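Local coordinates for protein adenylate kinase (Desulfovibrio gigas, PDB 2XB4) that probably catalyses the reversible transfer of the terminal phosphate between ATP and AMP, giving two ADP, and carries a zinc ion in this crystal, at residues M1-F6 with F108-L113; M67-L72 with E97-K102; Q91-F96 with A188-N193; K120-G125 with N138-A143. One frame throughout, in Å; residues are numbered along the deposited sequence. Where two conformers were deposited one is given.

Contact 1 of 4, residues M1-F6 with F108-L113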
# COMPACT_ATOMS: atom_id res chain seq x y z
N MET A 1 -12.45 -17.23 35.02
CA MET A 1 -12.81 -15.82 34.72
C MET A 1 -13.20 -15.72 33.25
O MET A 1 -12.36 -15.95 32.38
CB MET A 1 -11.61 -14.90 34.98
CG MET A 1 -11.95 -13.43 35.08
SD MET A 1 -10.43 -12.39 34.95
CE MET A 1 -9.98 -12.13 36.68
N ASN A 2 -14.44 -15.31 32.99
CA ASN A 2 -15.00 -15.12 31.69
C ASN A 2 -15.37 -13.65 31.45
O ASN A 2 -16.04 -13.02 32.25
CB ASN A 2 -16.22 -16.00 31.50
CG ASN A 2 -15.90 -17.51 31.61
OD1 ASN A 2 -14.80 -17.96 31.30
ND2 ASN A 2 -16.90 -18.29 32.05
N ILE A 3 -14.85 -13.11 30.35
CA ILE A 3 -15.03 -11.65 30.06
C ILE A 3 -15.54 -11.42 28.61
O ILE A 3 -15.04 -12.14 27.71
CB ILE A 3 -13.65 -10.96 30.21
CG1 ILE A 3 -13.11 -11.22 31.62
CG2 ILE A 3 -13.78 -9.44 29.87
CD1 ILE A 3 -11.69 -10.57 31.96
N LEU A 4 -16.51 -10.50 28.39
CA LEU A 4 -16.93 -10.05 27.04
C LEU A 4 -16.31 -8.65 26.92
O LEU A 4 -16.34 -7.92 27.91
CB LEU A 4 -18.48 -9.77 26.95
CG LEU A 4 -19.32 -10.99 26.64
CD1 LEU A 4 -19.36 -11.77 27.93
CD2 LEU A 4 -20.73 -10.55 26.27
N ILE A 5 -15.70 -8.30 25.80
CA ILE A 5 -15.19 -6.94 25.62
C ILE A 5 -15.86 -6.29 24.41
O ILE A 5 -16.03 -6.92 23.34
CB ILE A 5 -13.62 -6.94 25.51
CG1 ILE A 5 -13.03 -5.50 25.48
CG2 ILE A 5 -13.14 -7.80 24.32
CD1 ILE A 5 -11.47 -5.54 25.79
N PHE A 6 -16.27 -5.02 24.58
CA PHE A 6 -16.83 -4.25 23.48
C PHE A 6 -15.98 -2.95 23.23
O PHE A 6 -15.64 -2.21 24.17
CB PHE A 6 -18.28 -3.80 23.80
CG PHE A 6 -19.28 -4.94 23.97
CD1 PHE A 6 -19.97 -5.45 22.86
CD2 PHE A 6 -19.48 -5.51 25.22
CE1 PHE A 6 -20.97 -6.48 23.01
CE2 PHE A 6 -20.40 -6.55 25.41
CZ PHE A 6 -21.16 -7.06 24.34
N PHE A 108 -17.14 -10.49 33.98
CA PHE A 108 -16.92 -9.10 33.70
C PHE A 108 -17.36 -8.77 32.28
O PHE A 108 -17.17 -9.57 31.36
CB PHE A 108 -15.42 -8.76 33.82
CG PHE A 108 -14.87 -8.90 35.25
CD1 PHE A 108 -14.24 -10.08 35.68
CD2 PHE A 108 -15.02 -7.85 36.16
CE1 PHE A 108 -13.74 -10.21 36.99
CE2 PHE A 108 -14.54 -7.98 37.52
CZ PHE A 108 -13.89 -9.15 37.92
N VAL A 109 -17.82 -7.54 32.07
CA VAL A 109 -18.02 -7.09 30.69
C VAL A 109 -17.29 -5.78 30.64
O VAL A 109 -17.51 -4.89 31.50
CB VAL A 109 -19.56 -6.87 30.35
CG1 VAL A 109 -19.75 -6.11 28.99
CG2 VAL A 109 -20.26 -8.19 30.34
N ILE A 110 -16.41 -5.65 29.66
CA ILE A 110 -15.63 -4.39 29.53
C ILE A 110 -16.13 -3.59 28.30
O ILE A 110 -16.24 -4.13 27.20
CB ILE A 110 -14.17 -4.72 29.31
CG1 ILE A 110 -13.58 -5.37 30.59
CG2 ILE A 110 -13.30 -3.42 28.95
CD1 ILE A 110 -12.16 -5.99 30.38
N GLU A 111 -16.35 -2.29 28.47
CA GLU A 111 -16.71 -1.48 27.32
C GLU A 111 -15.71 -0.34 27.26
O GLU A 111 -15.55 0.40 28.25
CB GLU A 111 -18.15 -0.94 27.44
CG GLU A 111 -18.53 -0.03 26.27
CD GLU A 111 -19.73 0.94 26.57
OE1 GLU A 111 -20.45 0.82 27.61
OE2 GLU A 111 -19.91 1.85 25.74
N ILE A 112 -15.06 -0.16 26.11
CA ILE A 112 -14.21 1.00 25.90
C ILE A 112 -15.06 2.10 25.22
O ILE A 112 -15.62 1.87 24.15
CB ILE A 112 -13.00 0.66 25.03
CG1 ILE A 112 -12.25 -0.54 25.67
CG2 ILE A 112 -12.09 1.97 24.91
CD1 ILE A 112 -11.19 -1.10 24.77
N LEU A 113 -15.11 3.28 25.84
CA LEU A 113 -16.05 4.38 25.48
C LEU A 113 -15.22 5.37 24.74
O LEU A 113 -14.15 5.78 25.26
CB LEU A 113 -16.56 5.15 26.74
CG LEU A 113 -17.80 4.51 27.33
CD1 LEU A 113 -17.45 3.16 28.06
CD2 LEU A 113 -18.45 5.49 28.27
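I110 lies between L4 and F6 and bonds to both through its backbone, where the ladder is tightest, from the middle of two neighbouring strands onward, in the five-stranded parallel sheet of the P-loop NTPase core. I110 N donates to L4 O at 2.9 Å, its own O accepts from F6 N at 2.8 Å, and I112 N continues the ladder to F6 O at 2.9 Å, all three nearly straight. Beyond F6 the chain runs on into the predicted ATP-binding loop. Toward the start of the strands the ladder slackens: F108 N reaches N2 O at 3.3 Å, with an N-H...O angle of 154°. On the face of I3, I5, F108 and I110, aliphatic apart from the F108 ring, I3 CG2 meets I110 CD1 at 3.8 Å; beta-branched residues suit such extended, buried positions. The other face is mixed, F6 and E111 joining L4 and V109. V109 CG1 touches the edge of the F6 ring, 3.7 Å from CE2 and in its plane, while E111, at the tight end, hydrogen-bonds through OE1 to Y202 OH. The looser end is partly exposed. There M1, its CG anti to the backbone N (chi1 -164°), brings CG to the edge of the F108 ring, while SD makes an oblique Met-aromatic contact 5.4 Å from the ring centroid. Backbone bonds fix the register and largely apolar side chains fill both faces, consistent with a stable sheet interior.

Contact 2 of 4, residues M67-L72 with E97-K102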
# COMPACT_ATOMS: atom_id res chain seq x y z
N MET A 67 -21.91 -22.57 17.63
CA MET A 67 -20.48 -22.50 17.35
C MET A 67 -19.69 -21.79 18.39
O MET A 67 -18.60 -22.30 18.79
CB MET A 67 -20.21 -21.82 16.00
CG MET A 67 -20.61 -22.68 14.89
SD MET A 67 -20.17 -22.04 13.20
CE MET A 67 -19.71 -23.48 12.41
N VAL A 68 -20.14 -20.58 18.75
CA VAL A 68 -19.45 -19.81 19.76
C VAL A 68 -19.36 -20.65 21.05
O VAL A 68 -18.27 -20.79 21.66
CB VAL A 68 -20.16 -18.42 20.01
CG1 VAL A 68 -19.54 -17.77 21.27
CG2 VAL A 68 -20.07 -17.54 18.73
N LEU A 69 -20.49 -21.22 21.48
CA LEU A 69 -20.44 -21.97 22.77
C LEU A 69 -19.50 -23.18 22.69
O LEU A 69 -18.82 -23.48 23.71
CB LEU A 69 -21.82 -22.50 23.14
CG LEU A 69 -22.66 -21.61 24.05
CD1 LEU A 69 -22.13 -21.85 25.48
CD2 LEU A 69 -22.68 -20.14 23.59
N GLU A 70 -19.44 -23.87 21.54
CA GLU A 70 -18.54 -25.00 21.40
C GLU A 70 -17.08 -24.57 21.53
O GLU A 70 -16.26 -25.31 22.08
CB GLU A 70 -18.69 -25.72 20.04
CG GLU A 70 -19.96 -26.56 20.03
CD GLU A 70 -20.02 -27.66 18.95
OE1 GLU A 70 -19.19 -27.73 17.97
OE2 GLU A 70 -21.02 -28.45 19.08
N THR A 71 -16.74 -23.42 20.96
CA THR A 71 -15.37 -22.87 21.07
C THR A 71 -15.03 -22.46 22.49
O THR A 71 -13.93 -22.73 23.00
CB THR A 71 -15.21 -21.67 20.05
OG1 THR A 71 -15.35 -22.27 18.75
CG2 THR A 71 -13.77 -21.07 20.10
N LEU A 72 -15.98 -21.82 23.15
CA LEU A 72 -15.80 -21.42 24.56
C LEU A 72 -15.55 -22.62 25.48
O LEU A 72 -14.71 -22.56 26.38
CB LEU A 72 -17.00 -20.62 25.02
CG LEU A 72 -17.24 -19.26 24.39
CD1 LEU A 72 -18.59 -18.68 24.98
CD2 LEU A 72 -16.03 -18.23 24.52
N GLU A 97 -28.80 -16.53 26.66
CA GLU A 97 -29.63 -17.70 26.97
C GLU A 97 -28.84 -18.99 26.76
O GLU A 97 -28.95 -19.94 27.55
CB GLU A 97 -30.86 -17.67 26.06
CG GLU A 97 -31.75 -16.49 26.43
CD GLU A 97 -32.83 -16.13 25.38
OE1 GLU A 97 -32.84 -16.67 24.24
OE2 GLU A 97 -33.64 -15.23 25.71
N ALA A 98 -27.96 -18.98 25.75
CA ALA A 98 -27.13 -20.18 25.46
C ALA A 98 -26.08 -20.41 26.57
O ALA A 98 -25.77 -21.58 26.95
CB ALA A 98 -26.46 -20.05 24.05
N LEU A 99 -25.47 -19.33 27.05
CA LEU A 99 -24.54 -19.42 28.17
C LEU A 99 -25.25 -19.92 29.47
O LEU A 99 -24.75 -20.79 30.16
CB LEU A 99 -23.91 -18.04 28.42
CG LEU A 99 -22.86 -17.49 27.41
CD1 LEU A 99 -22.63 -16.07 27.82
CD2 LEU A 99 -21.50 -18.31 27.44
N GLN A 100 -26.43 -19.39 29.76
CA GLN A 100 -27.19 -19.90 30.92
C GLN A 100 -27.52 -21.41 30.79
O GLN A 100 -27.39 -22.17 31.77
CB GLN A 100 -28.48 -19.13 31.05
CG GLN A 100 -28.32 -17.69 31.51
CD GLN A 100 -29.40 -17.37 32.53
OE1 GLN A 100 -30.58 -17.31 32.18
NE2 GLN A 100 -29.00 -17.19 33.81
N GLU A 101 -27.93 -21.85 29.60
CA GLU A 101 -28.30 -23.26 29.38
C GLU A 101 -27.07 -24.18 29.64
O GLU A 101 -27.21 -25.34 29.99
CB GLU A 101 -28.92 -23.51 27.94
N LYS A 102 -25.86 -23.66 29.47
CA LYS A 102 -24.65 -24.49 29.67
C LYS A 102 -23.97 -24.19 30.99
O LYS A 102 -22.84 -24.71 31.26
CB LYS A 102 -23.62 -24.22 28.55
CG LYS A 102 -24.03 -24.63 27.20
CD LYS A 102 -24.29 -26.09 27.01
CE LYS A 102 -24.23 -26.35 25.50
NZ LYS A 102 -24.07 -27.84 25.34
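L72 and L99 each set CG anti to the carbonyl carbon (chi1 near -70° in both), and an extended chi2 of 177° carries L72 CD1 out to L99 CD2, 3.8 Å away. The two side chains cross at about a right angle, one methyl of each doing the touching. L69 is the broader contributor. Both its methyls are used, CD2 resting 3.8 Å from A98 CB and CD1 lying 3.8 Å from K102 CG, with L99 CD2 slightly farther off. Alanine suits position 98 because its short side chain lets the branched end of L69 come close to helix 89-101; even A98 O is 3.9 Å from L69 CD1. K102 contributes its aliphatic beginning, then bends at chi2, and its NZ makes a long, weak ion pair with E73. The helix segments cross at -44° with axes 10.6 Å apart, a spacing bridged by leucines. W80 of strand 80-83 touches both L72 and L99, while L95 packs on L69 from the preceding turn. The contact thus joins helices 61-75 and 89-101 beside that strand. Across it the chemistry is almost wholly aliphatic, which implies cohesion by burial of methyl groups, with charge kept to the lysine end at the surface.

Contact 3 of 4, residues Q91-F96 with A188-N193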
# COMPACT_ATOMS: atom_id res chain seq x y z
N GLN A 91 -28.42 -11.23 18.69
CA GLN A 91 -27.29 -12.08 19.05
C GLN A 91 -26.98 -11.99 20.54
O GLN A 91 -26.61 -13.06 21.16
CB GLN A 91 -25.99 -11.68 18.34
CG GLN A 91 -26.07 -11.93 16.84
CD GLN A 91 -24.84 -11.32 16.06
OE1 GLN A 91 -24.13 -10.45 16.55
NE2 GLN A 91 -24.61 -11.82 14.85
N ALA A 92 -27.04 -10.79 21.13
CA ALA A 92 -26.62 -10.69 22.53
C ALA A 92 -27.55 -11.52 23.43
O ALA A 92 -27.10 -12.12 24.48
CB ALA A 92 -26.67 -9.22 23.02
N GLN A 93 -28.87 -11.42 23.15
CA GLN A 93 -29.82 -12.12 24.02
C GLN A 93 -29.69 -13.68 23.74
O GLN A 93 -29.73 -14.51 24.65
CB GLN A 93 -31.26 -11.67 23.74
CG GLN A 93 -32.23 -12.52 24.51
CD GLN A 93 -33.65 -12.02 24.35
OE1 GLN A 93 -33.89 -10.98 23.73
NE2 GLN A 93 -34.61 -12.77 24.90
N LYS A 94 -29.56 -14.07 22.48
CA LYS A 94 -29.42 -15.56 22.18
C LYS A 94 -28.16 -16.09 22.86
O LYS A 94 -28.16 -17.24 23.43
CB LYS A 94 -29.41 -15.85 20.66
CG LYS A 94 -30.83 -15.60 20.13
CD LYS A 94 -30.83 -15.69 18.55
CE LYS A 94 -32.26 -16.08 18.08
NZ LYS A 94 -32.35 -15.59 16.69
N LEU A 95 -27.10 -15.28 22.83
CA LEU A 95 -25.85 -15.69 23.50
C LEU A 95 -26.04 -15.84 25.03
O LEU A 95 -25.62 -16.82 25.64
CB LEU A 95 -24.69 -14.72 23.22
CG LEU A 95 -23.33 -14.93 23.95
CD1 LEU A 95 -22.67 -16.23 23.38
CD2 LEU A 95 -22.35 -13.79 23.64
N PHE A 96 -26.65 -14.83 25.65
CA PHE A 96 -26.92 -14.93 27.07
C PHE A 96 -27.74 -16.22 27.42
O PHE A 96 -27.40 -16.94 28.37
CB PHE A 96 -27.65 -13.68 27.54
CG PHE A 96 -27.94 -13.74 29.00
CD1 PHE A 96 -26.88 -13.73 29.94
CD2 PHE A 96 -29.25 -13.87 29.45
CE1 PHE A 96 -27.20 -13.85 31.34
CE2 PHE A 96 -29.53 -13.97 30.86
CZ PHE A 96 -28.47 -13.93 31.76
N ALA A 188 -24.10 -4.09 24.16
CA ALA A 188 -23.30 -3.80 25.39
C ALA A 188 -24.23 -3.34 26.54
O ALA A 188 -24.11 -3.82 27.68
CB ALA A 188 -22.28 -2.69 25.10
N TYR A 189 -25.18 -2.44 26.24
CA TYR A 189 -26.11 -1.94 27.24
C TYR A 189 -27.10 -3.00 27.77
O TYR A 189 -27.54 -2.90 28.89
CB TYR A 189 -26.90 -0.69 26.76
CG TYR A 189 -26.06 0.48 26.32
CD1 TYR A 189 -24.70 0.61 26.74
CD2 TYR A 189 -26.63 1.50 25.55
CE1 TYR A 189 -23.93 1.71 26.29
CE2 TYR A 189 -25.89 2.63 25.16
CZ TYR A 189 -24.57 2.75 25.53
OH TYR A 189 -23.85 3.85 25.06
N TYR A 190 -27.48 -3.96 26.95
CA TYR A 190 -28.26 -5.08 27.39
C TYR A 190 -27.49 -5.82 28.51
O TYR A 190 -28.10 -6.18 29.56
CB TYR A 190 -28.54 -5.95 26.18
CG TYR A 190 -28.98 -7.33 26.50
CD1 TYR A 190 -30.34 -7.60 26.88
CD2 TYR A 190 -28.11 -8.42 26.34
CE1 TYR A 190 -30.73 -8.90 27.12
CE2 TYR A 190 -28.56 -9.77 26.62
CZ TYR A 190 -29.83 -9.96 26.99
OH TYR A 190 -30.31 -11.21 27.24
N TYR A 191 -26.18 -5.95 28.36
CA TYR A 191 -25.40 -6.57 29.46
C TYR A 191 -25.29 -5.61 30.66
O TYR A 191 -25.49 -6.05 31.78
CB TYR A 191 -24.02 -7.10 29.03
CG TYR A 191 -24.18 -8.29 28.06
CD1 TYR A 191 -24.49 -9.57 28.54
CD2 TYR A 191 -24.00 -8.14 26.67
CE1 TYR A 191 -24.74 -10.65 27.63
CE2 TYR A 191 -24.20 -9.19 25.80
CZ TYR A 191 -24.61 -10.40 26.27
OH TYR A 191 -24.73 -11.40 25.38
N LYS A 192 -24.93 -4.34 30.44
CA LYS A 192 -24.86 -3.39 31.52
C LYS A 192 -26.10 -3.46 32.43
O LYS A 192 -26.01 -3.40 33.67
CB LYS A 192 -24.69 -1.98 30.97
CG LYS A 192 -24.35 -0.88 31.96
CD LYS A 192 -24.16 0.52 31.19
CE LYS A 192 -24.11 1.58 32.31
NZ LYS A 192 -23.71 2.98 31.93
N ASN A 193 -27.25 -3.45 31.77
CA ASN A 193 -28.53 -3.38 32.45
C ASN A 193 -28.92 -4.61 33.26
O ASN A 193 -29.86 -4.52 34.02
CB ASN A 193 -29.62 -2.95 31.47
CG ASN A 193 -29.48 -1.45 31.13
OD1 ASN A 193 -29.03 -0.68 31.96
ND2 ASN A 193 -29.84 -1.05 29.93
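A92 O receives two donors: F96 N, in the ordinary helical bond of 3.0 Å, and Y191 OH from across the contact, at 2.6 Å though weak by its geometry. The phenol thus ties two helices of the alpha/beta P-loop NTPase fold, 89-101 and 184-192, whose segments run at 44° to each other with axes 10.0 Å apart. A tyrosine suits position 191 because it spans that gap with a greasy ring and ends in a donor; the ring is buried against the sheet. A92 is small enough to admit two rings, its CB lying 3.7 Å from Y190 CD2 and equally near Y191 CE2. Y190, with CG anti to the backbone N (chi1 163°), comes down on the more exposed side of the same turn. Its hydroxyl oxygen settles against carbon, 3.4 Å from Q93 CA, and also touches Q93 CG and F96 CD2. The Q93 and Y190 side chains cross at about a right angle, though amide and ring planes are only 27° apart, and Q93 keeps its amide for E97, to whose OE2 its NE2 donates. F96 adds its CB at the edge of the Y190 ring, while its own ring continues toward M194. The contact stands close to the predicted AMP site: Q91, predicted to bind AMP, directly precedes A92, and P86 touches A92. The two tyrosines also brace each other, for Y190 CD2 sits over the centre of the Y191 ring, 3.9 Å above its plane.

Contact 4 of 4, residues K120-G125 with N138-A143. Unlike the reference sequence in segment 138-143: D142 (reference Glu).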
# COMPACT_ATOMS: atom_id res chain seq x y z
N LYS A 120 -13.23 7.90 14.70
CA LYS A 120 -12.92 8.02 13.25
C LYS A 120 -11.62 8.79 13.08
O LYS A 120 -10.79 8.43 12.25
CB LYS A 120 -14.11 8.69 12.52
CG LYS A 120 -13.86 8.96 11.04
CD LYS A 120 -15.04 9.56 10.38
CE LYS A 120 -14.69 9.77 8.95
NZ LYS A 120 -15.71 10.62 8.32
N ASN A 121 -11.49 9.91 13.77
CA ASN A 121 -10.23 10.69 13.65
C ASN A 121 -8.98 9.95 14.10
O ASN A 121 -7.94 10.03 13.47
CB ASN A 121 -10.36 11.98 14.41
CG ASN A 121 -11.15 13.02 13.60
OD1 ASN A 121 -11.16 13.02 12.36
ND2 ASN A 121 -11.84 13.86 14.30
N ARG A 122 -9.10 9.18 15.16
CA ARG A 122 -7.95 8.31 15.51
C ARG A 122 -7.56 7.30 14.44
O ARG A 122 -6.37 6.99 14.33
CB ARG A 122 -8.19 7.58 16.80
CG ARG A 122 -8.14 8.49 17.95
CD ARG A 122 -8.34 7.77 19.27
NE ARG A 122 -8.14 8.83 20.29
CZ ARG A 122 -7.56 8.66 21.46
NH1 ARG A 122 -7.09 7.46 21.80
NH2 ARG A 122 -7.40 9.71 22.30
N ILE A 123 -8.53 6.71 13.72
CA ILE A 123 -8.17 5.79 12.66
C ILE A 123 -7.49 6.60 11.52
O ILE A 123 -6.45 6.19 10.99
CB ILE A 123 -9.41 5.09 12.11
CG1 ILE A 123 -10.06 4.21 13.21
CG2 ILE A 123 -9.12 4.29 10.81
CD1 ILE A 123 -11.60 3.92 12.95
N MET A 124 -8.14 7.70 11.08
CA MET A 124 -7.65 8.43 9.85
C MET A 124 -6.32 9.10 10.14
O MET A 124 -5.55 9.31 9.23
CB MET A 124 -8.67 9.51 9.40
CG MET A 124 -10.02 8.84 9.02
SD MET A 124 -11.10 9.99 8.22
CE MET A 124 -10.23 10.34 6.69
N GLY A 125 -6.05 9.37 11.41
CA GLY A 125 -4.82 10.14 11.82
C GLY A 125 -3.56 9.28 11.88
O GLY A 125 -2.41 9.81 11.98
N ASN A 138 0.47 9.57 15.18
CA ASN A 138 -0.92 9.81 14.90
C ASN A 138 -1.14 11.32 14.98
O ASN A 138 -0.98 11.92 16.05
CB ASN A 138 -1.84 9.06 15.89
CG ASN A 138 -3.27 9.00 15.39
OD1 ASN A 138 -3.91 10.08 15.11
ND2 ASN A 138 -3.81 7.77 15.24
N ILE A 139 -1.56 11.92 13.85
CA ILE A 139 -1.83 13.34 13.83
C ILE A 139 -3.00 13.77 14.78
O ILE A 139 -3.03 14.90 15.17
CB ILE A 139 -1.99 13.91 12.35
CG1 ILE A 139 -3.23 13.36 11.60
CG2 ILE A 139 -0.78 13.60 11.51
CD1 ILE A 139 -3.62 14.27 10.37
N PHE A 140 -3.84 12.87 15.23
CA PHE A 140 -5.01 13.21 16.06
C PHE A 140 -4.84 12.82 17.54
O PHE A 140 -5.78 12.97 18.34
CB PHE A 140 -6.32 12.61 15.46
CG PHE A 140 -7.61 13.20 16.05
CD1 PHE A 140 -8.10 14.47 15.64
CD2 PHE A 140 -8.36 12.48 17.02
CE1 PHE A 140 -9.29 14.98 16.22
CE2 PHE A 140 -9.54 13.02 17.60
CZ PHE A 140 -10.01 14.23 17.20
N ILE A 141 -3.66 12.29 17.91
CA ILE A 141 -3.42 11.84 19.31
C ILE A 141 -2.15 12.62 19.77
O ILE A 141 -1.00 12.33 19.28
CB ILE A 141 -3.20 10.32 19.41
CG1 ILE A 141 -4.41 9.48 18.91
CG2 ILE A 141 -2.96 9.95 20.83
CD1 ILE A 141 -4.19 7.96 19.04
N ASP A 142 -2.37 13.61 20.63
CA ASP A 142 -1.30 14.61 20.95
C ASP A 142 -0.06 13.89 21.44
O ASP A 142 1.02 14.30 21.07
CB ASP A 142 -1.64 15.72 21.98
CG ASP A 142 -0.88 17.15 21.64
OD1 ASP A 142 -1.17 17.78 20.62
OD2 ASP A 142 -0.03 17.73 22.35
N ALA A 143 -0.19 12.85 22.29
CA ALA A 143 1.03 12.22 22.89
C ALA A 143 1.95 11.53 21.87
O ALA A 143 3.17 11.31 22.14
CB ALA A 143 0.68 11.24 23.99
O HOH W 1 -7.87 11.70 20.06
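N138 opens the second segment by sending ND2 to R122 O, a carbonyl in the C-terminal part of helix 116-124, at 2.8 Å. The bond is nearly straight (164°), falls on a carbonyl lone pair and lies in the amide plane. The other end of the amide serves its own loop, OD1 accepting from F140 N at 2.8 Å. Asparagine fits because it offers a donor and an acceptor on one flat group, which the two bonds hold from turning. G125, lacking a side chain, lets that group come close, with OD1 3.4 Å from its CA. I139 gives its N to G125 O at 2.9 Å, from well above the carbonyl plane, while its CG1 rests on G125 CA. F140 turns the face of its ring to N121 CB in the conformer given; a second was also deposited, so this packing is less certain. Its backbone O is joined by water 1 to R122 NE, the water donating to the first and accepting from the second. I141 then lays CG1 over one face of the R122 guanidinium, 4.0 Å above its plane and toward the rim. A type I beta turn from N138 to I141, with an Asx turn at N138, thus docks against that part of the helix, probably near the junction of CORE and LID, the domain binding zinc here through C129, H135, C151 and C154.

Overall arrangement
Contacts 1, 2 and 3 gather on one part of the molecule, while contact 4 lies about 38 Å from contact 2, centre to centre, across the chain's centre. Contact 1 is the sheet interior, held by backbone bonds. Contacts 2 and 3 share helix 89-101, and L95 touches L69 and V68 between them; contact 2 is buried and aliphatic, contact 3 partly buried, with tyrosines. Y191 in turn packs on L4 and F6, so contact 3 links the helices to the sheet of contact 1. Contact 4, partly buried like contact 3 and near the zinc-binding part of the chain, relies on an asparagine-to-carbonyl bond, a backbone bond and a water, with limited apolar packing.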